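Local coordinates for protein guanine nucleotide exchange factor SRM1 (PDB 3OF7) that acts as a guanine nucleotide exchange factor, promoting replacement of GDP by GTP on GSP1 and GSP2, and binds chromatin, at residues A[165-177]-A[184-198]. Residues are numbered along the deposited sequence; the frame is centred on the assembly and turned at random. Where two conformers were deposited one is given.
Sequences SNGEVYAWGTFRC and FYQDKIKIQKTPWKV
The ring of Y170 lies over the start of the K197 side chain, whose CB makes a CH-pi contact 4.1 Å from the ring centroid. From there K197 runs out fully extended to E168, where NZ meets OE2 in a long salt bridge of 3.3 Å. Two residues back, P195 sets its CG over the face of the W172 six-membered ring, 4.0 Å from that centroid and 16° off the normal. W172 holds its CG between backbone N and carbonyl carbon (chi1 59°), which swings one indole face against the proline.

A171, on the other side of the sheet, sets its CB against V198 CG2 at 3.6 Å and F184 CZ at 3.7 Å. Q192 CB covers one face of that phenyl. V198 N donates almost straight to V169 O (3.0 Å), and G173 N reaches a lone pair of Q192 O in the carbonyl plane (2.7 Å). Between the antiparallel pairs A171-W196 and G173-Q192 the register shifts by two, a beta bulge, where the chain turns a corner at T194. There the Q192 side chain bends back at chi2 (56°), NE2 donating to T194 O. Farther along, T174 OG1 gives its proton to K190 O at 2.7 Å.

This adds edge strand 195-197 to strand 169-177 in a blade of the RCC1 beta-propeller. Packing on both faces flanks main-chain bonds that hold the register; the K197-E168 salt bridge, its hydrogen bond weak, probably contributes less.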
loop_
_atom_site.group_PDB
_atom_site.type_symbol
_atom_site.label_atom_id
_atom_site.label_comp_id
_atom_site.label_asym_id
_atom_site.label_seq_id
_atom_site.Cartn_x
_atom_site.Cartn_y
_atom_site.Cartn_z
ATOM N N SER A 165 -2.623 -13.585 14.530
ATOM C CA SER A 165 -2.597 -14.976 14.096
ATOM C C SER A 165 -3.826 -15.764 14.560
ATOM O O SER A 165 -4.092 -16.852 14.048
ATOM C CB SER A 165 -1.329 -15.658 14.605
ATOM O OG SER A 165 -1.201 -15.457 15.998
ATOM N N ASN A 166 -4.566 -15.220 15.521
ATOM C CA ASN A 166 -5.811 -15.852 15.957
ATOM C C ASN A 166 -7.059 -15.284 15.259
ATOM O O ASN A 166 -8.182 -15.573 15.664
ATOM C CB ASN A 166 -5.955 -15.775 17.481
ATOM C CG ASN A 166 -6.184 -14.360 17.982
ATOM O OD1 ASN A 166 -6.011 -13.381 17.250
ATOM N ND2 ASN A 166 -6.572 -14.246 19.244
ATOM N N GLY A 167 -6.852 -14.471 14.221
ATOM C CA GLY A 167 -7.960 -13.922 13.431
ATOM C C GLY A 167 -8.535 -12.610 13.941
ATOM O O GLY A 167 -9.419 -12.024 13.306
ATOM N N GLU A 168 -8.038 -12.146 15.081
ATOM C CA GLU A 168 -8.509 -10.898 15.686
ATOM C C GLU A 168 -7.900 -9.674 15.010
ATOM O O GLU A 168 -6.756 -9.714 14.546
ATOM C CB GLU A 168 -8.189 -10.865 17.174
ATOM C CG GLU A 168 -8.948 -11.922 17.991
ATOM C CD GLU A 168 -8.912 -11.668 19.486
ATOM O OE1 GLU A 168 -8.055 -10.893 19.957
ATOM O OE2 GLU A 168 -9.755 -12.253 20.202
ATOM N N VAL A 169 -8.676 -8.591 14.984
ATOM C CA VAL A 169 -8.267 -7.343 14.349
ATOM C C VAL A 169 -8.261 -6.214 15.378
ATOM O O VAL A 169 -9.271 -5.966 16.037
ATOM C CB VAL A 169 -9.212 -6.991 13.161
ATOM C CG1 VAL A 169 -8.911 -5.600 12.609
ATOM C CG2 VAL A 169 -9.091 -8.028 12.057
ATOM N N TYR A 170 -7.120 -5.547 15.524
ATOM C CA TYR A 170 -7.038 -4.325 16.324
ATOM C C TYR A 170 -6.918 -3.126 15.392
ATOM O O TYR A 170 -6.201 -3.177 14.395
ATOM C CB TYR A 170 -5.874 -4.372 17.331
ATOM C CG TYR A 170 -6.252 -5.079 18.619
ATOM C CD1 TYR A 170 -6.558 -6.441 18.622
ATOM C CD2 TYR A 170 -6.334 -4.379 19.825
ATOM C CE1 TYR A 170 -6.930 -7.094 19.788
ATOM C CE2 TYR A 170 -6.700 -5.025 21.004
ATOM C CZ TYR A 170 -6.997 -6.382 20.975
ATOM O OH TYR A 170 -7.362 -7.024 22.136
ATOM N N ALA A 171 -7.647 -2.067 15.713
ATOM C CA ALA A 171 -7.707 -0.885 14.861
ATOM C C ALA A 171 -7.650 0.379 15.701
ATOM O O ALA A 171 -8.011 0.362 16.887
ATOM C CB ALA A 171 -8.954 -0.912 13.996
ATOM N N TRP A 172 -7.153 1.458 15.093
ATOM C CA TRP A 172 -7.079 2.774 15.739
ATOM C C TRP A 172 -6.966 3.905 14.708
ATOM O O TRP A 172 -6.729 3.656 13.520
ATOM C CB TRP A 172 -5.950 2.842 16.792
ATOM C CG TRP A 172 -4.529 2.562 16.313
ATOM C CD1 TRP A 172 -3.548 3.491 16.086
ATOM C CD2 TRP A 172 -3.932 1.280 16.044
ATOM N NE1 TRP A 172 -2.383 2.872 15.683
ATOM C CE2 TRP A 172 -2.592 1.516 15.647
ATOM C CE3 TRP A 172 -4.399 -0.044 16.091
ATOM C CZ2 TRP A 172 -1.716 0.480 15.302
ATOM C CZ3 TRP A 172 -3.526 -1.082 15.738
ATOM C CH2 TRP A 172 -2.197 -0.808 15.348
ATOM N N GLY A 173 -7.163 5.138 15.166
ATOM C CA GLY A 173 -7.158 6.312 14.287
ATOM C C GLY A 173 -8.585 6.709 13.952
ATOM O O GLY A 173 -9.461 6.688 14.834
ATOM N N THR A 174 -8.828 7.063 12.689
ATOM C CA THR A 174 -10.165 7.470 12.241
ATOM C C THR A 174 -10.273 7.375 10.725
ATOM O O THR A 174 -9.267 7.136 10.046
ATOM C CB THR A 174 -10.522 8.915 12.709
ATOM O OG1 THR A 174 -11.938 9.123 12.599
ATOM C CG2 THR A 174 -9.796 9.979 11.865
ATOM N N PHE A 175 -11.484 7.538 10.198
ATOM C CA PHE A 175 -11.672 7.736 8.764
ATOM C C PHE A 175 -12.124 9.158 8.491
ATOM O O PHE A 175 -13.076 9.660 9.110
ATOM C CB PHE A 175 -12.699 6.759 8.178
ATOM C CG PHE A 175 -12.410 5.320 8.481
ATOM C CD1 PHE A 175 -13.123 4.649 9.472
ATOM C CD2 PHE A 175 -11.420 4.634 7.786
ATOM C CE1 PHE A 175 -12.855 3.295 9.764
ATOM C CE2 PHE A 175 -11.147 3.285 8.067
ATOM C CZ PHE A 175 -11.870 2.618 9.067
ATOM N N ARG A 176 -11.434 9.805 7.557
ATOM C CA ARG A 176 -11.891 11.072 7.026
ATOM C C ARG A 176 -12.768 10.861 5.797
ATOM O O ARG A 176 -12.920 9.748 5.294
ATOM C CB ARG A 176 -10.703 11.978 6.685
ATOM C CG ARG A 176 -10.012 12.580 7.897
ATOM C CD ARG A 176 -8.890 13.510 7.455
ATOM N NE ARG A 176 -8.084 13.962 8.585
ATOM C CZ ARG A 176 -8.355 15.033 9.326
ATOM N NH1 ARG A 176 -9.418 15.786 9.063
ATOM N NH2 ARG A 176 -7.557 15.348 10.338
ATOM N N CYS A 177 -13.364 11.952 5.339
ATOM C CA CYS A 177 -14.136 11.988 4.116
ATOM C C CYS A 177 -13.813 13.321 3.433
ATOM O O CYS A 177 -12.970 14.085 3.916
ATOM C CB CYS A 177 -15.624 11.883 4.443
ATOM S SG CYS A 177 -16.184 13.170 5.564
ATOM N N PHE A 184 -14.737 6.774 13.453
ATOM C CA PHE A 184 -13.997 5.523 13.531
ATOM C C PHE A 184 -14.937 4.319 13.560
ATOM O O PHE A 184 -14.877 3.458 12.677
ATOM C CB PHE A 184 -13.053 5.547 14.740
ATOM C CG PHE A 184 -12.310 4.250 14.972
ATOM C CD1 PHE A 184 -11.224 3.898 14.171
ATOM C CD2 PHE A 184 -12.685 3.398 16.017
ATOM C CE1 PHE A 184 -10.524 2.697 14.395
ATOM C CE2 PHE A 184 -12.000 2.202 16.249
ATOM C CZ PHE A 184 -10.914 1.849 15.438
ATOM N N TYR A 185 -15.804 4.252 14.569
ATOM C CA TYR A 185 -16.716 3.108 14.681
ATOM C C TYR A 185 -18.155 3.553 14.955
ATOM O O TYR A 185 -18.433 4.162 15.982
ATOM C CB TYR A 185 -16.234 2.138 15.762
ATOM C CG TYR A 185 -16.865 0.766 15.679
ATOM C CD1 TYR A 185 -17.971 0.443 16.469
ATOM C CD2 TYR A 185 -16.358 -0.210 14.820
ATOM C CE1 TYR A 185 -18.561 -0.812 16.404
ATOM C CE2 TYR A 185 -16.939 -1.483 14.752
ATOM C CZ TYR A 185 -18.045 -1.771 15.554
ATOM O OH TYR A 185 -18.640 -3.011 15.507
ATOM N N GLN A 186 -19.041 3.257 14.011
ATOM C CA GLN A 186 -20.442 3.658 14.071
ATOM C C GLN A 186 -20.579 5.106 14.562
ATOM O O GLN A 186 -19.845 5.988 14.099
ATOM C CB GLN A 186 -21.243 2.648 14.914
ATOM C CG GLN A 186 -21.191 1.241 14.324
ATOM C CD GLN A 186 -21.862 0.182 15.183
ATOM O OE1 GLN A 186 -21.946 0.309 16.407
ATOM N NE2 GLN A 186 -22.328 -0.880 14.541
ATOM N N ASP A 187 -21.512 5.345 15.482
ATOM C CA ASP A 187 -21.655 6.669 16.091
ATOM C C ASP A 187 -21.114 6.626 17.519
ATOM O O ASP A 187 -21.457 7.463 18.364
ATOM C CB ASP A 187 -23.122 7.123 16.061
ATOM C CG ASP A 187 -23.268 8.630 15.958
ATOM O OD1 ASP A 187 -22.277 9.358 16.181
ATOM N N LYS A 188 -20.237 5.660 17.779
ATOM C CA LYS A 188 -19.732 5.432 19.134
ATOM C C LYS A 188 -18.329 5.986 19.391
ATOM O O LYS A 188 -18.056 6.493 20.483
ATOM C CB LYS A 188 -19.799 3.939 19.479
ATOM C CG LYS A 188 -21.167 3.303 19.196
ATOM C CD LYS A 188 -21.198 1.827 19.572
ATOM N N ILE A 189 -17.441 5.885 18.397
ATOM C CA ILE A 189 -16.079 6.405 18.525
ATOM C C ILE A 189 -15.767 7.274 17.310
ATOM O O ILE A 189 -15.911 6.828 16.164
ATOM C CB ILE A 189 -15.009 5.265 18.628
ATOM C CG1 ILE A 189 -15.327 4.294 19.774
ATOM C CG2 ILE A 189 -13.606 5.855 18.820
ATOM C CD1 ILE A 189 -14.728 2.903 19.584
ATOM N N LYS A 190 -15.367 8.514 17.572
ATOM C CA LYS A 190 -14.973 9.454 16.523
ATOM C C LYS A 190 -13.496 9.270 16.149
ATOM O O LYS A 190 -13.166 9.106 14.972
ATOM C CB LYS A 190 -15.236 10.902 16.957
ATOM C CG LYS A 190 -14.712 11.945 15.970
ATOM C CD LYS A 190 -15.032 13.367 16.406
ATOM C CE LYS A 190 -14.729 14.350 15.287
ATOM N NZ LYS A 190 -14.936 15.768 15.712
ATOM N N ILE A 191 -12.633 9.313 17.160
ATOM C CA ILE A 191 -11.180 9.122 17.016
ATOM C C ILE A 191 -10.719 8.117 18.068
ATOM O O ILE A 191 -10.974 8.300 19.264
ATOM C CB ILE A 191 -10.401 10.452 17.205
ATOM C CG1 ILE A 191 -10.740 11.446 16.084
ATOM C CG2 ILE A 191 -8.872 10.205 17.298
ATOM C CD1 ILE A 191 -10.274 12.869 16.350
ATOM N N GLN A 192 -10.053 7.055 17.616
ATOM C CA GLN A 192 -9.533 6.011 18.496
ATOM C C GLN A 192 -8.021 6.159 18.654
ATOM O O GLN A 192 -7.271 5.850 17.730
ATOM C CB GLN A 192 -9.888 4.628 17.924
ATOM C CG GLN A 192 -9.475 3.448 18.798
ATOM C CD GLN A 192 -10.058 3.532 20.197
ATOM O OE1 GLN A 192 -11.226 3.894 20.371
ATOM N NE2 GLN A 192 -9.250 3.204 21.198
ATOM N N LYS A 193 -7.576 6.629 19.819
ATOM C CA LYS A 193 -6.164 6.987 20.025
ATOM C C LYS A 193 -5.246 5.805 20.374
ATOM O O LYS A 193 -4.029 5.897 20.225
ATOM C CB LYS A 193 -6.037 8.090 21.086
ATOM C CG LYS A 193 -6.600 9.441 20.644
ATOM C CD LYS A 193 -6.544 10.480 21.759
ATOM C CE LYS A 193 -6.981 11.844 21.242
ATOM N NZ LYS A 193 -7.223 12.818 22.351
ATOM N N THR A 194 -5.829 4.711 20.849
ATOM C CA THR A 194 -5.062 3.508 21.187
ATOM C C THR A 194 -5.658 2.297 20.469
ATOM O O THR A 194 -6.839 2.307 20.124
ATOM C CB THR A 194 -5.028 3.265 22.716
ATOM O OG1 THR A 194 -6.364 3.284 23.235
ATOM C CG2 THR A 194 -4.195 4.346 23.417
ATOM N N PRO A 195 -4.836 1.255 20.208
ATOM C CA PRO A 195 -5.354 0.039 19.590
ATOM C C PRO A 195 -6.612 -0.491 20.291
ATOM O O PRO A 195 -6.684 -0.495 21.517
ATOM C CB PRO A 195 -4.189 -0.941 19.737
ATOM C CG PRO A 195 -2.981 -0.071 19.650
ATOM C CD PRO A 195 -3.360 1.228 20.316
ATOM N N TRP A 196 -7.581 -0.926 19.490
ATOM C CA TRP A 196 -8.922 -1.273 19.965
ATOM C C TRP A 196 -9.406 -2.495 19.210
ATOM O O TRP A 196 -9.310 -2.553 17.979
ATOM C CB TRP A 196 -9.857 -0.079 19.722
ATOM C CG TRP A 196 -11.317 -0.257 20.064
ATOM C CD1 TRP A 196 -11.896 -0.140 21.305
ATOM C CD2 TRP A 196 -12.386 -0.523 19.149
ATOM N NE1 TRP A 196 -13.253 -0.340 21.213
ATOM C CE2 TRP A 196 -13.584 -0.572 19.904
ATOM C CE3 TRP A 196 -12.451 -0.737 17.765
ATOM C CZ2 TRP A 196 -14.828 -0.819 19.322
ATOM C CZ3 TRP A 196 -13.694 -0.981 17.183
ATOM C CH2 TRP A 196 -14.867 -1.015 17.965
ATOM N N LYS A 197 -9.925 -3.479 19.948
ATOM C CA LYS A 197 -10.412 -4.710 19.344
ATOM C C LYS A 197 -11.693 -4.451 18.567
ATOM O O LYS A 197 -12.671 -3.926 19.119
ATOM C CB LYS A 197 -10.654 -5.786 20.413
ATOM C CG LYS A 197 -10.942 -7.161 19.833
ATOM C CD LYS A 197 -11.266 -8.189 20.918
ATOM C CE LYS A 197 -11.692 -9.508 20.290
ATOM N NZ LYS A 197 -12.279 -10.455 21.293
ATOM N N VAL A 198 -11.679 -4.796 17.283
ATOM C CA VAL A 198 -12.848 -4.619 16.434
ATOM C C VAL A 198 -13.784 -5.794 16.716
ATOM O O VAL A 198 -13.354 -6.942 16.640
ATOM C CB VAL A 198 -12.466 -4.560 14.937
ATOM C CG1 VAL A 198 -13.699 -4.370 14.056
ATOM C CG2 VAL A 198 -11.459 -3.439 14.689
HETATM O O HOH W 1 -11.262 -8.717 16.172
#